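Local structure of FAD:protein FMN transferase (Vibrio cholerae, 6NXI) at residues I29-L35 with Y168-I174; L95-P101 with L149-T155. The protein probably transfers the FMN moiety of FAD onto a threonine hydroxyl of a target flavoprotein, releasing AMP, in a magnesium-dependent reaction. One frame throughout, in Å; residues are numbered along the deposited sequence.

Contact 1: I29-L35 with Y168-I174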
loop_
_atom_site.group_PDB
_atom_site.type_symbol
_atom_site.label_atom_id
_atom_site.label_comp_id
_atom_site.label_asym_id
_atom_site.label_seq_id
_atom_site.Cartn_x
_atom_site.Cartn_y
_atom_site.Cartn_z
ATOM N N ILE A 29 -0.251 1.991 -31.252
ATOM C CA ILE A 29 -0.089 2.645 -29.920
ATOM C C ILE A 29 1.091 3.619 -29.953
ATOM O O ILE A 29 1.988 3.476 -30.800
ATOM C CB ILE A 29 0.030 1.608 -28.798
ATOM C CG1 ILE A 29 1.342 0.834 -28.858
ATOM C CG2 ILE A 29 -1.165 0.676 -28.775
ATOM C CD1 ILE A 29 1.562 0.002 -27.607
ATOM N N ALA A 30 1.077 4.588 -29.042
ATOM C CA ALA A 30 2.173 5.542 -28.825
ATOM C C ALA A 30 3.502 4.791 -28.647
ATOM O O ALA A 30 3.523 3.652 -28.095
ATOM C CB ALA A 30 1.855 6.414 -27.649
ATOM N N ASP A 31 4.571 5.449 -29.059
ATOM C CA ASP A 31 5.963 5.011 -28.820
ATOM C C ASP A 31 6.227 5.038 -27.307
ATOM O O ASP A 31 5.573 5.814 -26.566
ATOM C CB ASP A 31 6.934 5.917 -29.569
ATOM C CG ASP A 31 6.768 7.363 -29.129
ATOM O OD1 ASP A 31 7.673 7.861 -28.461
ATOM O OD2 ASP A 31 5.704 7.980 -29.447
ATOM N N SER A 32 7.229 4.286 -26.875
ATOM C CA SER A 32 7.596 4.113 -25.438
ATOM C C SER A 32 7.988 5.458 -24.816
ATOM O O SER A 32 7.647 5.704 -23.636
ATOM C CB SER A 32 8.691 3.100 -25.299
ATOM O OG SER A 32 9.868 3.528 -25.958
ATOM N N LYS A 33 8.637 6.356 -25.569
ATOM C CA LYS A 33 9.049 7.653 -24.997
ATOM C C LYS A 33 7.804 8.446 -24.626
ATOM O O LYS A 33 7.795 9.049 -23.574
ATOM C CB LYS A 33 9.889 8.498 -25.958
ATOM C CG LYS A 33 10.635 9.628 -25.257
ATOM C CD LYS A 33 11.719 10.277 -26.113
ATOM C CE LYS A 33 11.247 11.463 -26.926
ATOM N NZ LYS A 33 10.931 12.646 -26.082
ATOM N N THR A 34 6.836 8.521 -25.522
ATOM C CA THR A 34 5.571 9.257 -25.282
ATOM C C THR A 34 4.915 8.704 -24.007
ATOM O O THR A 34 4.485 9.474 -23.147
ATOM C CB THR A 34 4.616 9.118 -26.466
ATOM O OG1 THR A 34 5.270 9.733 -27.580
ATOM C CG2 THR A 34 3.267 9.767 -26.217
ATOM N N LEU A 35 4.813 7.383 -23.924
ATOM C CA LEU A 35 4.153 6.739 -22.765
ATOM C C LEU A 35 4.927 7.051 -21.497
ATOM O O LEU A 35 4.276 7.329 -20.463
ATOM C CB LEU A 35 4.086 5.225 -22.981
ATOM C CG LEU A 35 3.195 4.772 -24.129
ATOM C CD1 LEU A 35 3.434 3.289 -24.409
ATOM C CD2 LEU A 35 1.733 5.028 -23.833
ATOM N N TYR A 168 -4.097 4.834 -17.421
ATOM C CA TYR A 168 -3.426 5.550 -18.529
ATOM C C TYR A 168 -3.086 4.549 -19.647
ATOM O O TYR A 168 -3.312 4.846 -20.863
ATOM C CB TYR A 168 -2.193 6.324 -18.057
ATOM C CG TYR A 168 -1.389 6.857 -19.218
ATOM C CD1 TYR A 168 -1.905 7.832 -20.042
ATOM C CD2 TYR A 168 -0.153 6.338 -19.575
ATOM C CE1 TYR A 168 -1.194 8.337 -21.105
ATOM C CE2 TYR A 168 0.557 6.808 -20.666
ATOM C CZ TYR A 168 0.026 7.800 -21.460
ATOM O OH TYR A 168 0.753 8.240 -22.529
ATOM N N LEU A 169 -2.516 3.400 -19.304
ATOM C CA LEU A 169 -2.127 2.444 -20.366
ATOM C C LEU A 169 -3.391 2.018 -21.130
ATOM O O LEU A 169 -3.333 1.959 -22.366
ATOM C CB LEU A 169 -1.374 1.267 -19.775
ATOM C CG LEU A 169 -0.004 1.586 -19.194
ATOM C CD1 LEU A 169 0.588 0.303 -18.616
ATOM C CD2 LEU A 169 0.938 2.150 -20.254
ATOM N N GLN A 170 -4.476 1.740 -20.420
ATOM C CA GLN A 170 -5.771 1.381 -21.070
ATOM C C GLN A 170 -6.215 2.516 -21.987
ATOM O O GLN A 170 -6.694 2.235 -23.117
ATOM C CB GLN A 170 -6.769 1.047 -19.975
ATOM C CG GLN A 170 -6.430 -0.270 -19.327
ATOM C CD GLN A 170 -7.379 -0.730 -18.255
ATOM O OE1 GLN A 170 -7.082 -1.710 -17.576
ATOM N NE2 GLN A 170 -8.521 -0.037 -18.111
ATOM N N SER A 171 -6.114 3.775 -21.531
ATOM C CA SER A 171 -6.537 4.965 -22.308
ATOM C C SER A 171 -5.732 5.011 -23.606
ATOM O O SER A 171 -6.237 5.540 -24.613
ATOM C CB SER A 171 -6.391 6.239 -21.503
ATOM O OG SER A 171 -5.064 6.749 -21.578
ATOM N N GLN A 172 -4.530 4.433 -23.628
ATOM C CA GLN A 172 -3.638 4.425 -24.822
ATOM C C GLN A 172 -3.823 3.130 -25.641
ATOM O O GLN A 172 -3.036 2.937 -26.614
ATOM C CB GLN A 172 -2.197 4.606 -24.318
ATOM C CG GLN A 172 -1.905 6.007 -23.797
ATOM C CD GLN A 172 -1.961 7.047 -24.887
ATOM O OE1 GLN A 172 -1.425 6.847 -25.955
ATOM N NE2 GLN A 172 -2.626 8.163 -24.635
ATOM N N GLY A 173 -4.805 2.281 -25.316
ATOM C CA GLY A 173 -5.135 1.062 -26.083
ATOM C C GLY A 173 -4.137 -0.037 -25.835
ATOM O O GLY A 173 -4.032 -0.945 -26.662
ATOM N N ILE A 174 -3.536 -0.040 -24.638
ATOM C CA ILE A 174 -2.618 -1.133 -24.217
ATOM C C ILE A 174 -3.376 -2.070 -23.272
ATOM O O ILE A 174 -3.691 -1.648 -22.160
ATOM C CB ILE A 174 -1.352 -0.545 -23.574
ATOM C CG1 ILE A 174 -0.616 0.343 -24.574
ATOM C CG2 ILE A 174 -0.417 -1.596 -22.992
ATOM C CD1 ILE A 174 0.385 1.236 -23.922
HETATM O O HOH W 1 -1.522 4.905 -27.639
#

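Contact 2: L95-P101 with L149-T155. With MG (magnesium ion), chain C; FAD (flavin-adenine dinucleotide), chain B.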
loop_
_atom_site.group_PDB
_atom_site.type_symbol
_atom_site.label_atom_id
_atom_site.label_comp_id
_atom_site.label_asym_id
_atom_site.label_seq_id
_atom_site.Cartn_x
_atom_site.Cartn_y
_atom_site.Cartn_z
ATOM N N LEU A 95 -6.178 -0.204 9.961
ATOM C CA LEU A 95 -5.594 0.724 8.983
ATOM C C LEU A 95 -6.007 2.125 9.366
ATOM O O LEU A 95 -7.214 2.436 9.322
ATOM C CB LEU A 95 -6.057 0.416 7.566
ATOM C CG LEU A 95 -5.210 1.121 6.516
ATOM C CD1 LEU A 95 -3.882 0.391 6.336
ATOM C CD2 LEU A 95 -5.931 1.252 5.171
ATOM N N ASP A 96 -5.058 2.938 9.798
ATOM C CA ASP A 96 -5.384 4.296 10.298
ATOM C C ASP A 96 -4.329 5.246 9.763
ATOM O O ASP A 96 -3.293 5.340 10.325
ATOM C CB ASP A 96 -5.525 4.322 11.823
ATOM C CG ASP A 96 -6.079 5.661 12.323
ATOM O OD1 ASP A 96 -5.967 6.664 11.578
ATOM O OD2 ASP A 96 -6.633 5.677 13.460
ATOM N N VAL A 97 -4.627 5.954 8.688
ATOM C CA VAL A 97 -3.662 6.887 8.049
ATOM C C VAL A 97 -3.348 8.080 8.968
ATOM O O VAL A 97 -2.423 8.825 8.627
ATOM C CB VAL A 97 -4.161 7.315 6.666
ATOM C CG1 VAL A 97 -4.157 6.115 5.736
ATOM C CG2 VAL A 97 -5.521 8.014 6.733
ATOM N N THR A 98 -4.021 8.258 10.115
ATOM C CA THR A 98 -3.633 9.359 11.050
ATOM C C THR A 98 -2.527 8.877 11.995
ATOM O O THR A 98 -2.163 9.637 12.889
ATOM C CB THR A 98 -4.804 9.901 11.868
ATOM O OG1 THR A 98 -5.181 8.918 12.829
ATOM C CG2 THR A 98 -5.951 10.260 10.960
ATOM N N VAL A 99 -1.895 7.718 11.751
ATOM C CA VAL A 99 -0.759 7.273 12.606
ATOM C C VAL A 99 0.547 7.982 12.194
ATOM O O VAL A 99 1.638 7.635 12.736
ATOM C CB VAL A 99 -0.537 5.745 12.633
ATOM C CG1 VAL A 99 -1.667 5.015 13.333
ATOM C CG2 VAL A 99 -0.223 5.178 11.267
ATOM N N GLY A 100 0.502 8.948 11.293
ATOM C CA GLY A 100 1.664 9.756 10.911
ATOM C C GLY A 100 2.615 10.070 12.067
ATOM O O GLY A 100 3.816 9.819 11.952
ATOM N N PRO A 101 2.161 10.709 13.157
ATOM C CA PRO A 101 3.051 11.084 14.261
ATOM C C PRO A 101 3.816 9.886 14.822
ATOM O O PRO A 101 4.956 10.108 15.247
ATOM C CB PRO A 101 2.085 11.748 15.283
ATOM C CG PRO A 101 0.930 12.243 14.416
ATOM C CD PRO A 101 0.778 11.122 13.411
ATOM N N LEU A 149 -2.742 16.891 13.847
ATOM C CA LEU A 149 -3.082 15.645 13.106
ATOM C C LEU A 149 -2.120 15.572 11.929
ATOM O O LEU A 149 -1.903 16.599 11.292
ATOM C CB LEU A 149 -4.537 15.620 12.615
ATOM C CG LEU A 149 -5.089 14.214 12.361
ATOM C CD1 LEU A 149 -5.445 13.516 13.657
ATOM C CD2 LEU A 149 -6.292 14.271 11.465
ATOM N N TYR A 150 -1.543 14.404 11.670
ATOM C CA TYR A 150 -0.579 14.234 10.556
ATOM C C TYR A 150 -0.979 12.960 9.817
ATOM O O TYR A 150 -0.895 11.869 10.373
ATOM C CB TYR A 150 0.835 14.170 11.120
ATOM C CG TYR A 150 1.978 14.168 10.135
ATOM C CD1 TYR A 150 2.180 13.113 9.252
ATOM C CD2 TYR A 150 2.890 15.216 10.078
ATOM C CE1 TYR A 150 3.212 13.135 8.337
ATOM C CE2 TYR A 150 3.937 15.243 9.164
ATOM C CZ TYR A 150 4.124 14.173 8.308
ATOM O OH TYR A 150 5.161 14.241 7.412
ATOM N N VAL A 151 -1.504 13.119 8.613
ATOM C CA VAL A 151 -2.014 11.992 7.782
ATOM C C VAL A 151 -0.850 11.530 6.913
ATOM O O VAL A 151 -0.142 12.367 6.322
ATOM C CB VAL A 151 -3.207 12.450 6.913
ATOM C CG1 VAL A 151 -3.610 11.381 5.942
ATOM C CG2 VAL A 151 -4.393 12.866 7.772
ATOM N N ASP A 152 -0.684 10.218 6.858
ATOM C CA ASP A 152 0.357 9.501 6.098
ATOM C C ASP A 152 -0.363 8.560 5.135
ATOM O O ASP A 152 -1.157 7.725 5.611
ATOM C CB ASP A 152 1.184 8.723 7.102
ATOM C CG ASP A 152 2.262 7.853 6.498
ATOM O OD1 ASP A 152 2.381 7.798 5.288
ATOM O OD2 ASP A 152 3.007 7.262 7.302
ATOM N N LEU A 153 -0.212 8.752 3.822
ATOM C CA LEU A 153 -0.866 7.860 2.858
ATOM C C LEU A 153 0.145 6.870 2.268
ATOM O O LEU A 153 -0.163 6.290 1.239
ATOM C CB LEU A 153 -1.562 8.683 1.768
ATOM C CG LEU A 153 -2.606 9.654 2.318
ATOM C CD1 LEU A 153 -3.179 10.522 1.202
ATOM C CD2 LEU A 153 -3.700 8.896 3.037
ATOM N N SER A 154 1.227 6.595 2.975
ATOM C CA SER A 154 2.284 5.663 2.474
ATOM C C SER A 154 1.717 4.282 2.176
ATOM O O SER A 154 2.307 3.538 1.350
ATOM C CB SER A 154 3.398 5.586 3.511
ATOM O OG SER A 154 4.107 6.806 3.519
ATOM N N THR A 155 0.636 3.912 2.862
ATOM C CA THR A 155 0.108 2.537 2.862
ATOM C C THR A 155 -0.795 2.357 1.671
ATOM O O THR A 155 -1.266 1.237 1.508
ATOM C CB THR A 155 -0.620 2.219 4.158
ATOM O OG1 THR A 155 -0.689 0.804 4.306
ATOM C CG2 THR A 155 -2.001 2.787 4.251
HETATM MG MG MG C . -0.508 -0.847 2.250
HETATM P PA FAD B . 2.732 -0.785 3.509
HETATM O O1A FAD B . 2.912 -2.053 4.264
HETATM O O2A FAD B . 1.867 -0.760 2.312
HETATM O O5B FAD B . 2.243 0.373 4.497
HETATM C C5B FAD B . 3.192 0.721 5.540
HETATM C C4B FAD B . 3.362 2.217 5.644
HETATM O O4B FAD B . 2.120 2.886 5.975
HETATM C C3B FAD B . 4.351 2.600 6.744
HETATM O O3B FAD B . 5.664 2.722 6.194
HETATM C C2B FAD B . 3.779 3.916 7.283
HETATM O O2B FAD B . 4.170 5.008 6.480
HETATM C C1B FAD B . 2.280 3.684 7.144
HETATM N N9A FAD B . 1.629 2.995 8.237
HETATM C C8A FAD B . 2.205 2.239 9.268
HETATM N N7A FAD B . 1.294 1.649 10.003
HETATM C C5A FAD B . 0.072 2.051 9.502
HETATM C C6A FAD B . -1.245 1.772 9.899
HETATM N N6A FAD B . -1.575 0.932 10.896
HETATM N N1A FAD B . -2.225 2.299 9.138
HETATM C C2A FAD B . -1.892 3.125 8.126
HETATM N N3A FAD B . -0.682 3.457 7.657
HETATM C C4A FAD B . 0.269 2.880 8.412
HETATM N N1 FAD B . 9.873 7.324 0.918
HETATM C C2 FAD B . 11.010 8.103 0.912
HETATM O O2 FAD B . 12.039 7.715 1.509
HETATM N N3 FAD B . 11.068 9.283 0.242
HETATM C C4 FAD B . 9.996 9.786 -0.447
HETATM O O4 FAD B . 10.069 10.868 -1.014
HETATM C C4X FAD B . 8.784 9.018 -0.447
HETATM N N5 FAD B . 7.732 9.483 -1.088
HETATM C C5X FAD B . 6.578 8.734 -1.066
HETATM C C6 FAD B . 5.432 9.223 -1.726
HETATM C C7 FAD B . 4.236 8.537 -1.757
HETATM C C7M FAD B . 3.049 9.120 -2.489
HETATM C C8 FAD B . 4.168 7.280 -1.111
HETATM C C8M FAD B . 2.892 6.480 -1.090
HETATM C C9 FAD B . 5.295 6.784 -0.448
HETATM C C9A FAD B . 6.511 7.482 -0.417
HETATM N N10 FAD B . 7.650 7.026 0.258
HETATM C C10 FAD B . 8.817 7.769 0.269
HETATM C "C1'" FAD B . 7.646 5.692 0.896
HETATM C "C2'" FAD B . 6.937 5.628 2.200
HETATM O "O2'" FAD B . 7.592 6.444 3.166
HETATM C "C3'" FAD B . 6.934 4.173 2.700
HETATM O "O3'" FAD B . 8.234 3.686 2.948
HETATM C "C4'" FAD B . 6.333 3.177 1.726
HETATM O "O4'" FAD B . 5.199 3.761 1.105
HETATM C "C5'" FAD B . 6.026 1.852 2.394
HETATM O "O5'" FAD B . 5.273 1.044 1.456
HETATM P P FAD B . 5.055 -0.493 1.762
HETATM O O1P FAD B . 6.290 -1.135 2.206
HETATM O O2P FAD B . 4.261 -0.941 0.555
HETATM O O3P FAD B . 4.161 -0.322 3.064
HETATM O O HOH W 2 -2.284 12.292 13.383
#

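Contact 1: I29-L35 with Y168-I174
The Schellman motif that ends helix 157-171 packs, through Gln172, Gly173 and Ile174, against Ile29 and Ala30, just before helix 32-50, and Leu35 in its first turn. Gly173, with its positive phi, is the C-prime residue; its N bonds to Gln170 O, and Ile174 N returns to Leu169 O. Ile29 has CG1 in the tight position between its own backbone N and carbonyl carbon (chi1 69°), which splits its branches: CG2 rests 3.6 Å from Gln172 O, while CD1 runs at about a right angle to the Ile174 side chain and meets Ile174 CG1 at 3.7 Å. Leu35 closes the apolar patch with both methyls. Its CD1 meets Ile174 CD1 tip to tip at 3.7 Å, and its CD2 lies 3.8 Å from Gln172 CG and 3.6 Å from Tyr168 OH, with Tyr168 CE2 also near.

Helix end thus meets helix start beside the large antiparallel sheet of this ApbE-family fold, where Tyr23 of strand 17-24 touches Ile29, Leu35 and Ile174. Tyr168 extends the packing along helix 32-50 to Glu38, Ile39 and Leu42. Polar contact between the segments runs through one water, which accepts from Ala30 N and donates to Gln172 O and, at 2.6 Å, to Gln172 OE1. The bend of the Gln172 chain at chi2 (-66°) turns the side chain back so that OE1 reaches the same water as the backbone O. On the facing helix, the N-cap Asp31 accepts from Thr34 N through OD1, met from above the carboxylate plane, and Thr34 OG1 binds Asp31 OD2 at 2.6 Å on the syn side.

Contact 2: L95-P101 with L149-T155
Leu149 reaches its CD1 and CD2 methyls to Thr98 CB and CG2, at the end of the contact farthest from the ligand, where segment 149-155 runs beside the loop leading into helix 100-105 and builds the adenosine side of the FAD pocket. Next, Tyr150 lays its CB alongside the Pro101 ring, 3.8 Å from Pro101 CD, while its carbonyl oxygen takes a CA-H...O contact at 3.4 Å from Gly100 CA, which comes this close because Gly100 has no side chain. Water 2 joins Tyr150 N to Thr98 O. Val151 CA makes a second CA-H...O contact, to Val97 O, and its CG1 meets Val97 CG2, with helix 58-64 touching the Val151 side chain.

Asp152 supplies the direct backbone link: its N donates to Val97 O at 2.8 Å, nearly straight (169°) and in the carbonyl plane. With CG anti to N (chi1 177°), its carboxylate extends to the ligand, and OD2 accepts from FAD O2B at 2.7 Å. OD1 closes an Asx turn with Ser154 N and also binds Ser154 OG through its syn lone pair, so three bonds fix the carboxylate's rotation. Leu153 swings CD2 back to Val97 CG1, 3.9 Å away, and Ser154 O accepts from FAD O4'. From 95-101, Asp96 N donates to adenine N1A and Val99 CG2 packs on the purine. Thr155 ends the segment at the metal: CG2 touches Leu95 CD1 tip to tip, OG1 donates to FAD O5B, and its O binds the magnesium ion, shared with FAD O2A, Asp269 and Thr273, at 2.3 Å.

How the contacts relate
Contact 2 is buried and holds part of the FAD and magnesium site, whereas contact 1 is partly exposed and lies away from it; their centres are about 34 Å apart, on opposite sides of the chain's centre. In sequence, contact 2 is nested within the loop that contact 1 closes. Helix 157-171 relates them: it begins just after Thr155 and ends in the turn of contact 1. Their chemistry follows their place. Contact 1 joins two helix ends through aliphatic side chains and a bridging water, while contact 2 joins a loop and the start of helix 100-105 to another loop by a direct backbone bond and offers the nucleotide backbone groups and the Asp152 and Thr155 side chains.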